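Local structure of regulatory protein BLAR1 (Bacillus licheniformis, 1NRF) at residues V219-D223 with N224-F228; T87-G90 with T91-Y95; F173-Q177 with S178-T182; I246-S249 with I250-K253. The protein probably senses beta-lactam antibiotics outside the cell through acylation of its C-terminal sensor domain, the part present here, and relays the signal to the cytoplasm. All coordinates share one frame; numbering follows the deposited sequence.

Contact 1 of 4, residues V219-D223 with N224-F228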
# COMPACT_ATOMS: atom_id res chain seq x y z
N VAL A 219 -1.18 10.28 -6.74
CA VAL A 219 -1.80 10.82 -7.94
C VAL A 219 -0.74 11.63 -8.67
O VAL A 219 -0.08 12.50 -8.08
CB VAL A 219 -2.99 11.75 -7.59
CG1 VAL A 219 -3.52 12.41 -8.86
CG2 VAL A 219 -4.10 10.95 -6.92
N GLU A 220 -0.57 11.32 -9.95
CA GLU A 220 0.41 12.05 -10.74
C GLU A 220 -0.28 13.02 -11.67
O GLU A 220 -1.11 12.62 -12.49
CB GLU A 220 1.24 11.08 -11.57
CG GLU A 220 1.79 9.93 -10.77
CD GLU A 220 2.42 8.89 -11.65
OE1 GLU A 220 3.60 9.06 -12.04
OE2 GLU A 220 1.73 7.90 -11.97
N THR A 221 0.04 14.30 -11.53
CA THR A 221 -0.52 15.32 -12.41
C THR A 221 0.59 15.77 -13.37
O THR A 221 1.70 15.21 -13.36
CB THR A 221 -1.08 16.55 -11.64
OG1 THR A 221 -0.01 17.27 -11.01
CG2 THR A 221 -2.12 16.11 -10.60
N ALA A 222 0.28 16.77 -14.19
CA ALA A 222 1.24 17.26 -15.16
C ALA A 222 2.38 18.02 -14.52
O ALA A 222 3.47 18.08 -15.08
CB ALA A 222 0.54 18.14 -16.19
N ASP A 223 2.14 18.61 -13.36
CA ASP A 223 3.18 19.38 -12.69
C ASP A 223 3.34 19.07 -11.20
O ASP A 223 4.10 19.75 -10.50
CB ASP A 223 2.92 20.87 -12.89
CG ASP A 223 1.56 21.30 -12.34
OD1 ASP A 223 0.69 20.42 -12.15
OD2 ASP A 223 1.36 22.51 -12.13
N ASN A 224 2.66 18.03 -10.72
CA ASN A 224 2.73 17.69 -9.30
C ASN A 224 2.45 16.20 -9.03
O ASN A 224 2.02 15.46 -9.91
CB ASN A 224 1.72 18.57 -8.54
CG ASN A 224 2.13 18.83 -7.10
OD1 ASN A 224 3.19 18.39 -6.64
ND2 ASN A 224 1.28 19.56 -6.38
N THR A 225 2.72 15.78 -7.80
CA THR A 225 2.49 14.40 -7.39
C THR A 225 1.96 14.42 -5.96
O THR A 225 2.57 15.01 -5.06
CB THR A 225 3.76 13.56 -7.44
OG1 THR A 225 4.37 13.71 -8.72
CG2 THR A 225 3.43 12.08 -7.24
N PHE A 226 0.83 13.76 -5.75
CA PHE A 226 0.22 13.70 -4.44
C PHE A 226 0.32 12.30 -3.88
O PHE A 226 -0.07 11.34 -4.53
CB PHE A 226 -1.27 14.10 -4.55
CG PHE A 226 -1.48 15.52 -4.97
CD1 PHE A 226 -1.62 16.53 -4.02
CD2 PHE A 226 -1.50 15.86 -6.32
CE1 PHE A 226 -1.77 17.87 -4.40
CE2 PHE A 226 -1.65 17.19 -6.73
CZ PHE A 226 -1.79 18.20 -5.77
N PHE A 227 0.84 12.19 -2.66
CA PHE A 227 0.97 10.90 -2.00
C PHE A 227 -0.07 10.84 -0.90
O PHE A 227 -0.22 11.78 -0.13
CB PHE A 227 2.38 10.74 -1.41
CG PHE A 227 3.47 10.69 -2.45
CD1 PHE A 227 4.09 11.86 -2.88
CD2 PHE A 227 3.85 9.48 -3.02
CE1 PHE A 227 5.07 11.82 -3.85
CE2 PHE A 227 4.83 9.43 -3.99
CZ PHE A 227 5.45 10.61 -4.42
N PHE A 228 -0.79 9.73 -0.81
CA PHE A 228 -1.84 9.59 0.19
C PHE A 228 -1.92 8.20 0.83
O PHE A 228 -1.48 7.19 0.27
CB PHE A 228 -3.20 9.91 -0.44
CG PHE A 228 -3.55 8.99 -1.57
CD1 PHE A 228 -3.14 9.27 -2.86
CD2 PHE A 228 -4.24 7.80 -1.32
CE1 PHE A 228 -3.40 8.37 -3.90
CE2 PHE A 228 -4.50 6.90 -2.35
CZ PHE A 228 -4.07 7.18 -3.65
O HOH W 1 3.82 13.36 -11.61

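Contact 2 of 4, residues T87-G90 with T91-Y95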
# COMPACT_ATOMS: atom_id res chain seq x y z
N THR A 87 2.46 -20.78 -11.85
CA THR A 87 1.34 -21.72 -11.84
C THR A 87 0.88 -21.97 -10.41
O THR A 87 1.69 -22.01 -9.48
CB THR A 87 1.71 -23.08 -12.49
OG1 THR A 87 2.04 -22.87 -13.87
CG2 THR A 87 0.55 -24.06 -12.40
N TRP A 88 -0.42 -22.16 -10.23
CA TRP A 88 -0.94 -22.39 -8.89
C TRP A 88 -1.15 -23.87 -8.56
O TRP A 88 -1.62 -24.66 -9.39
CB TRP A 88 -2.24 -21.61 -8.69
CG TRP A 88 -3.42 -22.18 -9.37
CD1 TRP A 88 -3.58 -22.37 -10.71
CD2 TRP A 88 -4.62 -22.64 -8.75
NE1 TRP A 88 -4.81 -22.93 -10.96
CE2 TRP A 88 -5.47 -23.10 -9.78
CE3 TRP A 88 -5.06 -22.71 -7.42
CZ2 TRP A 88 -6.74 -23.63 -9.52
CZ3 TRP A 88 -6.32 -23.23 -7.17
CH2 TRP A 88 -7.15 -23.68 -8.22
N ASP A 89 -0.76 -24.22 -7.34
CA ASP A 89 -0.86 -25.57 -6.81
C ASP A 89 -2.12 -26.26 -7.30
O ASP A 89 -2.08 -27.14 -8.16
CB ASP A 89 -0.90 -25.52 -5.28
CG ASP A 89 -0.12 -24.35 -4.72
OD1 ASP A 89 -0.52 -23.18 -4.95
OD2 ASP A 89 0.90 -24.59 -4.04
N GLY A 90 -3.25 -25.84 -6.74
CA GLY A 90 -4.53 -26.41 -7.07
C GLY A 90 -5.37 -26.18 -5.84
O GLY A 90 -6.54 -26.58 -5.76
N THR A 91 -4.75 -25.54 -4.86
CA THR A 91 -5.38 -25.21 -3.59
C THR A 91 -6.63 -24.36 -3.80
O THR A 91 -6.56 -23.31 -4.44
CB THR A 91 -4.42 -24.43 -2.67
OG1 THR A 91 -3.24 -25.21 -2.43
CG2 THR A 91 -5.10 -24.08 -1.35
N GLN A 92 -7.75 -24.82 -3.27
CA GLN A 92 -9.01 -24.10 -3.39
C GLN A 92 -9.04 -23.02 -2.30
O GLN A 92 -9.54 -23.26 -1.20
CB GLN A 92 -10.19 -25.07 -3.20
CG GLN A 92 -11.55 -24.55 -3.65
CD GLN A 92 -12.72 -25.44 -3.22
OE1 GLN A 92 -13.87 -25.22 -3.61
NE2 GLN A 92 -12.42 -26.45 -2.41
N TYR A 93 -8.49 -21.85 -2.61
CA TYR A 93 -8.49 -20.74 -1.64
C TYR A 93 -9.88 -20.13 -1.53
O TYR A 93 -10.70 -20.27 -2.44
CB TYR A 93 -7.47 -19.66 -2.05
CG TYR A 93 -6.03 -20.13 -2.03
CD1 TYR A 93 -5.41 -20.59 -3.19
CD2 TYR A 93 -5.29 -20.13 -0.84
CE1 TYR A 93 -4.09 -21.05 -3.17
CE2 TYR A 93 -3.98 -20.59 -0.81
CZ TYR A 93 -3.38 -21.05 -1.98
OH TYR A 93 -2.09 -21.52 -1.95
N PRO A 94 -10.17 -19.46 -0.41
CA PRO A 94 -11.48 -18.82 -0.16
C PRO A 94 -11.88 -17.77 -1.19
O PRO A 94 -13.00 -17.26 -1.16
CB PRO A 94 -11.30 -18.21 1.23
CG PRO A 94 -10.29 -19.11 1.88
CD PRO A 94 -9.30 -19.32 0.77
N TYR A 95 -10.97 -17.44 -2.11
CA TYR A 95 -11.24 -16.42 -3.12
C TYR A 95 -10.95 -16.99 -4.50
O TYR A 95 -9.82 -17.36 -4.81
CB TYR A 95 -10.37 -15.20 -2.83
CG TYR A 95 -10.31 -14.94 -1.34
CD1 TYR A 95 -9.34 -15.56 -0.55
CD2 TYR A 95 -11.30 -14.20 -0.70
CE1 TYR A 95 -9.38 -15.47 0.84
CE2 TYR A 95 -11.35 -14.10 0.68
CZ TYR A 95 -10.39 -14.75 1.45
OH TYR A 95 -10.47 -14.70 2.82

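Contact 3 of 4, residues F173-Q177 with S178-T182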
# COMPACT_ATOMS: atom_id res chain seq x y z
N PHE A 173 15.88 5.14 -2.75
CA PHE A 173 16.43 3.87 -2.30
C PHE A 173 17.40 3.32 -3.35
O PHE A 173 18.00 2.26 -3.17
CB PHE A 173 15.31 2.87 -2.04
CG PHE A 173 14.51 3.17 -0.81
CD1 PHE A 173 13.16 2.85 -0.75
CD2 PHE A 173 15.12 3.74 0.31
CE1 PHE A 173 12.42 3.09 0.42
CE2 PHE A 173 14.40 3.99 1.47
CZ PHE A 173 13.05 3.66 1.53
N ASP A 174 17.51 4.04 -4.45
CA ASP A 174 18.41 3.69 -5.55
C ASP A 174 18.36 2.22 -5.99
O ASP A 174 19.35 1.49 -5.86
CB ASP A 174 19.83 4.08 -5.17
CG ASP A 174 20.81 3.90 -6.31
OD1 ASP A 174 20.43 4.18 -7.47
OD2 ASP A 174 21.95 3.48 -6.05
N PHE A 175 17.21 1.80 -6.50
CA PHE A 175 17.04 0.45 -7.00
C PHE A 175 17.13 0.56 -8.52
O PHE A 175 17.05 1.66 -9.06
CB PHE A 175 15.68 -0.12 -6.60
CG PHE A 175 15.58 -0.50 -5.15
CD1 PHE A 175 16.48 -1.40 -4.59
CD2 PHE A 175 14.58 0.04 -4.33
CE1 PHE A 175 16.39 -1.76 -3.24
CE2 PHE A 175 14.48 -0.31 -2.99
CZ PHE A 175 15.40 -1.21 -2.44
N LYS A 176 17.29 -0.56 -9.21
CA LYS A 176 17.37 -0.50 -10.67
C LYS A 176 16.13 0.24 -11.18
O LYS A 176 14.99 -0.10 -10.83
CB LYS A 176 17.47 -1.92 -11.26
CG LYS A 176 18.80 -2.62 -10.97
CD LYS A 176 18.86 -4.04 -11.55
CE LYS A 176 17.93 -5.01 -10.81
NZ LYS A 176 17.85 -6.37 -11.45
N GLN A 177 16.37 1.27 -11.98
CA GLN A 177 15.31 2.10 -12.54
C GLN A 177 14.20 1.24 -13.15
O GLN A 177 13.01 1.55 -13.03
CB GLN A 177 15.90 3.02 -13.60
CG GLN A 177 14.89 3.71 -14.49
CD GLN A 177 15.48 4.09 -15.83
OE1 GLN A 177 16.33 4.99 -15.93
NE2 GLN A 177 15.05 3.39 -16.88
N SER A 178 14.60 0.14 -13.78
CA SER A 178 13.67 -0.79 -14.41
C SER A 178 12.65 -1.44 -13.48
O SER A 178 11.48 -1.58 -13.83
CB SER A 178 14.46 -1.89 -15.13
OG SER A 178 13.60 -2.87 -15.68
N ASN A 179 13.08 -1.84 -12.29
CA ASN A 179 12.18 -2.49 -11.35
C ASN A 179 11.16 -1.52 -10.75
O ASN A 179 10.01 -1.89 -10.52
CB ASN A 179 12.98 -3.18 -10.26
CG ASN A 179 13.96 -4.20 -10.82
OD1 ASN A 179 13.65 -4.89 -11.79
ND2 ASN A 179 15.13 -4.30 -10.22
N ILE A 180 11.59 -0.29 -10.49
CA ILE A 180 10.72 0.75 -9.95
C ILE A 180 9.54 0.91 -10.92
O ILE A 180 8.38 0.89 -10.52
CB ILE A 180 11.44 2.13 -9.85
CG1 ILE A 180 12.64 2.05 -8.90
CG2 ILE A 180 10.45 3.20 -9.41
CD1 ILE A 180 12.27 1.78 -7.46
N GLU A 181 9.88 1.09 -12.19
CA GLU A 181 8.89 1.26 -13.25
C GLU A 181 7.95 0.08 -13.32
O GLU A 181 6.75 0.24 -13.59
CB GLU A 181 9.60 1.44 -14.61
CG GLU A 181 9.91 2.87 -14.97
CD GLU A 181 10.93 2.98 -16.11
OE1 GLU A 181 10.81 2.21 -17.10
OE2 GLU A 181 11.83 3.83 -16.01
N THR A 182 8.49 -1.12 -13.08
CA THR A 182 7.70 -2.34 -13.11
C THR A 182 6.68 -2.36 -11.97
O THR A 182 5.51 -2.70 -12.18
CB THR A 182 8.59 -3.60 -12.99
OG1 THR A 182 9.63 -3.55 -13.97
CG2 THR A 182 7.76 -4.85 -13.21

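Contact 4 of 4, residues I246-S249 with I250-K253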
# COMPACT_ATOMS: atom_id res chain seq x y z
N ILE A 246 -13.28 5.79 0.52
CA ILE A 246 -13.14 6.95 1.38
C ILE A 246 -12.04 7.88 0.85
O ILE A 246 -12.27 9.07 0.62
CB ILE A 246 -12.79 6.54 2.82
CG1 ILE A 246 -13.97 5.80 3.45
CG2 ILE A 246 -12.42 7.76 3.64
CD1 ILE A 246 -13.68 5.20 4.82
N ALA A 247 -10.85 7.34 0.67
CA ALA A 247 -9.73 8.13 0.15
C ALA A 247 -10.12 8.83 -1.14
O ALA A 247 -9.79 10.00 -1.34
CB ALA A 247 -8.52 7.23 -0.11
N LEU A 248 -10.81 8.10 -2.00
CA LEU A 248 -11.24 8.60 -3.30
C LEU A 248 -12.27 9.73 -3.23
O LEU A 248 -12.23 10.66 -4.02
CB LEU A 248 -11.79 7.44 -4.13
CG LEU A 248 -10.97 7.01 -5.35
CD1 LEU A 248 -9.49 7.27 -5.16
CD2 LEU A 248 -11.24 5.53 -5.61
N SER A 249 -13.20 9.66 -2.28
CA SER A 249 -14.19 10.71 -2.14
C SER A 249 -13.46 11.95 -1.64
O SER A 249 -13.69 13.05 -2.12
CB SER A 249 -15.28 10.31 -1.15
OG SER A 249 -14.78 10.26 0.18
N ILE A 250 -12.56 11.76 -0.67
CA ILE A 250 -11.80 12.89 -0.15
C ILE A 250 -10.91 13.47 -1.24
O ILE A 250 -10.83 14.68 -1.39
CB ILE A 250 -10.93 12.48 1.07
CG1 ILE A 250 -11.84 12.01 2.20
CG2 ILE A 250 -10.06 13.66 1.52
CD1 ILE A 250 -11.10 11.55 3.44
N LEU A 251 -10.26 12.61 -2.02
CA LEU A 251 -9.40 13.07 -3.12
C LEU A 251 -10.19 13.90 -4.12
O LEU A 251 -9.70 14.89 -4.65
CB LEU A 251 -8.77 11.88 -3.84
CG LEU A 251 -7.28 11.59 -3.62
CD1 LEU A 251 -6.94 11.71 -2.15
CD2 LEU A 251 -6.95 10.20 -4.16
N ASP A 252 -11.42 13.46 -4.38
CA ASP A 252 -12.31 14.12 -5.31
C ASP A 252 -12.89 15.39 -4.70
O ASP A 252 -13.38 16.27 -5.40
CB ASP A 252 -13.42 13.15 -5.72
CG ASP A 252 -14.59 13.85 -6.38
OD1 ASP A 252 -15.51 14.29 -5.66
OD2 ASP A 252 -14.58 13.96 -7.63
N LYS A 253 -12.83 15.47 -3.37
CA LYS A 253 -13.34 16.62 -2.64
C LYS A 253 -12.37 17.80 -2.74
O LYS A 253 -12.78 18.96 -2.78
CB LYS A 253 -13.58 16.25 -1.18
CG LYS A 253 -14.25 17.33 -0.35
CD LYS A 253 -15.64 17.64 -0.87
CE LYS A 253 -16.41 18.51 0.11
NZ LYS A 253 -17.82 18.72 -0.30

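Contact 1 of 4, residues V219-D223 with N224-F228
Val219 and Phe226 face each other as an antiparallel hydrogen-bonded pair, with the firm bond running from Phe226 N to Val219 O at 2.8 Å. Their side chains share the tightly packed face of the sheet. Val219 CG2, anti to the carbonyl carbon, reaches Phe228 CE1 at 4.0 Å, the two side chains crossing at about a right angle. Thr221 CG2 meets the edge of the Phe226 ring at CE2, also at 4.0 Å. Branched and aromatic residues suit this side, where Leu39 of strand 33-41 and Ile256 cover Phe226. The other face, carrying Glu220 and Thr225, is looser: the closest approach of the two side chains is 4.4 Å, between Glu220 CG and Thr225 CG2. Here a water is hydrogen-bonded to Thr225 OG1 and, weakly, to Thr221 O, while Glu220 turns its carboxylate to Tyr169. Toward the exposed turn at Ala222 and Asp223, polar groups take over. Thr221 grips Asn224 O twice, through N at 2.8 Å and OG1 at 2.9 Å, both from the same face of the carbonyl plane. With chi1 at 67°, OG1 lies between backbone N and carbonyl carbon, and from there it stands above that plane. Asn224 spends its amide on Asn41 and Asn43, joining the turn to the neighbouring strand end. The whole is the tip of a beta hairpin, strands 211-220 and 225-234, in the central sheet of the penicillin-binding fold.

Contact 2 of 4, residues T87-G90 with T91-Y95
Asp89 and Thr91 pack side by side and point the same way, Asp89 CB being 3.7 Å from Thr91 OG1. The methyl CG2 of Thr91, anti to the backbone N (chi1 of OG1 -59°), sits 3.5 Å above the centre of the Tyr93 ring in a CH-pi arrangement; the branched threonine thus sets OG1 beside the Asp89 side chain and its methyl over the ring. Gly90 CA covers the rim of one Trp88 face, 3.6 Å above it. The polar approaches are looser. Asp89 OD1 comes to 3.8 Å from Tyr93 OH, too long for a hydrogen bond, with the carboxylate turned 68° from the phenol ring, and OD2 has a long, weak ion pair with Lys118. Backbone shape is the third element: at the backbone angles of Gly90 (phi 153°, psi 2°) a side chain would be jammed against the preceding carbonyl, so glycine fits. Gln92 is the centre of an inverse gamma turn, whose bond from Tyr93 N to Thr91 O is weak, the place of that oxygen being unsure. The segments belong to the surface loop between helices 66-76 and 104-110, where Tyr93 stacks on Trp114 of helix 113-123 and gives its N-H to Asn99.

Contact 3 of 4, residues F173-Q177 with S178-T182
The backbone runs extended through Phe175 and Lys176 and then winds into helix 177-187, with Lys176 O accepting from Asn179 N at 3.0 Å and, weakly, from Ile180 N. This is a helix N-terminus with Lys176 at the N-cap position; the first i to i+4 bond that is not weak runs from Glu181 N to Gln177 O. Glu75 of helix 66-76 receives both Lys176 N and Asn179 ND2 and so ties the helix start to that helix. An asparagine suits this buried place in the first turn, since its short amide can donate to that carboxylate. The side chain of Lys176, an exposed residue, is bent at chi3 (-70°) and crosses the Asn179 amide obliquely, with Lys176 CB 3.5 Å from Asn179 ND2; the still shorter approach of CE to that nitrogen is doubtful. On the exposed face Gln177 and Glu181 run alongside each other and point the same way, their amide and carboxylate planes 20° apart, and Gln177 NE2 is 3.4 Å from Glu181 OE2. Inward, Ile180 CD1 reaches Phe175 CB at 4.0 Å, near the ring's edge; both side chains are apolar where helices 66-76 and 158-170 cover them through Leu71 and Phe168. One turn along, Thr182 OG1 donates to Ser178 O at 2.7 Å, on the opposite face of that carbonyl from Thr182 N.

Contact 4 of 4, residues I246-S249 with I250-K253
Ile246 and Ile250 lie side by side and point the same way, CG2 of Ile246 meeting CD1 of Ile250 at 4.0 Å. The reach comes from Ile250 CG1, which stands anti to its carbonyl carbon and then extends, carrying CD1 back toward the preceding turn (chi2 179°). Leu248 and Leu251 instead run obliquely to one another, with Leu248 CD1 and Leu251 CD2 touching at 4.0 Å. The other branch of Leu251, CD1, lies 3.4 Å from Ala247 O. These residues form successive turns of the C-terminal helix 239-253, which packs on the central sheet as in penicillin-binding proteins and serine beta-lactamases. The small Ala247 faces Val230 of strand 225-234, whereas the bulkier Ile246 packs on Phe28 and Ile250 on Phe27 of helix 25-29. Ser249 folds its hydroxyl back on the backbone: with chi1 at 69°, OG donates to Ile246 O at 2.8 Å, so this carbonyl carries two bonds, the other coming nearly straight on from Ile250 N at 3.0 Å. A serine suits this partly exposed position because its own helix supplies an acceptor. Asp252 and Lys253 are exposed, as suits charged residues, and Lys253 N bonds weakly to Ser249 O and also to Ile250 O, i to i+3, as the helix ends.

Overall arrangement
From the N terminus the contacts come in the order 2, 3, 1, 4, all in series; none nests in or crosses another. Contact 2 shapes the surface loop between helices 66-76 and 104-110, and contact 3 turns the chain after helix 158-170 into helix 177-187, about 30 Å away between centres. Contact 1 closes the hairpin of strands 211-220 and 225-234, on the opposite side of the chain's centre from contact 2. Contact 4 lies in the helix that follows strand 225-234. Contacts 1 and 4 alone touch: Leu251 CD2 is 4.0 Å from both Val219 CG2 and Phe228 CE1, joining the C-terminal helix to the sheet.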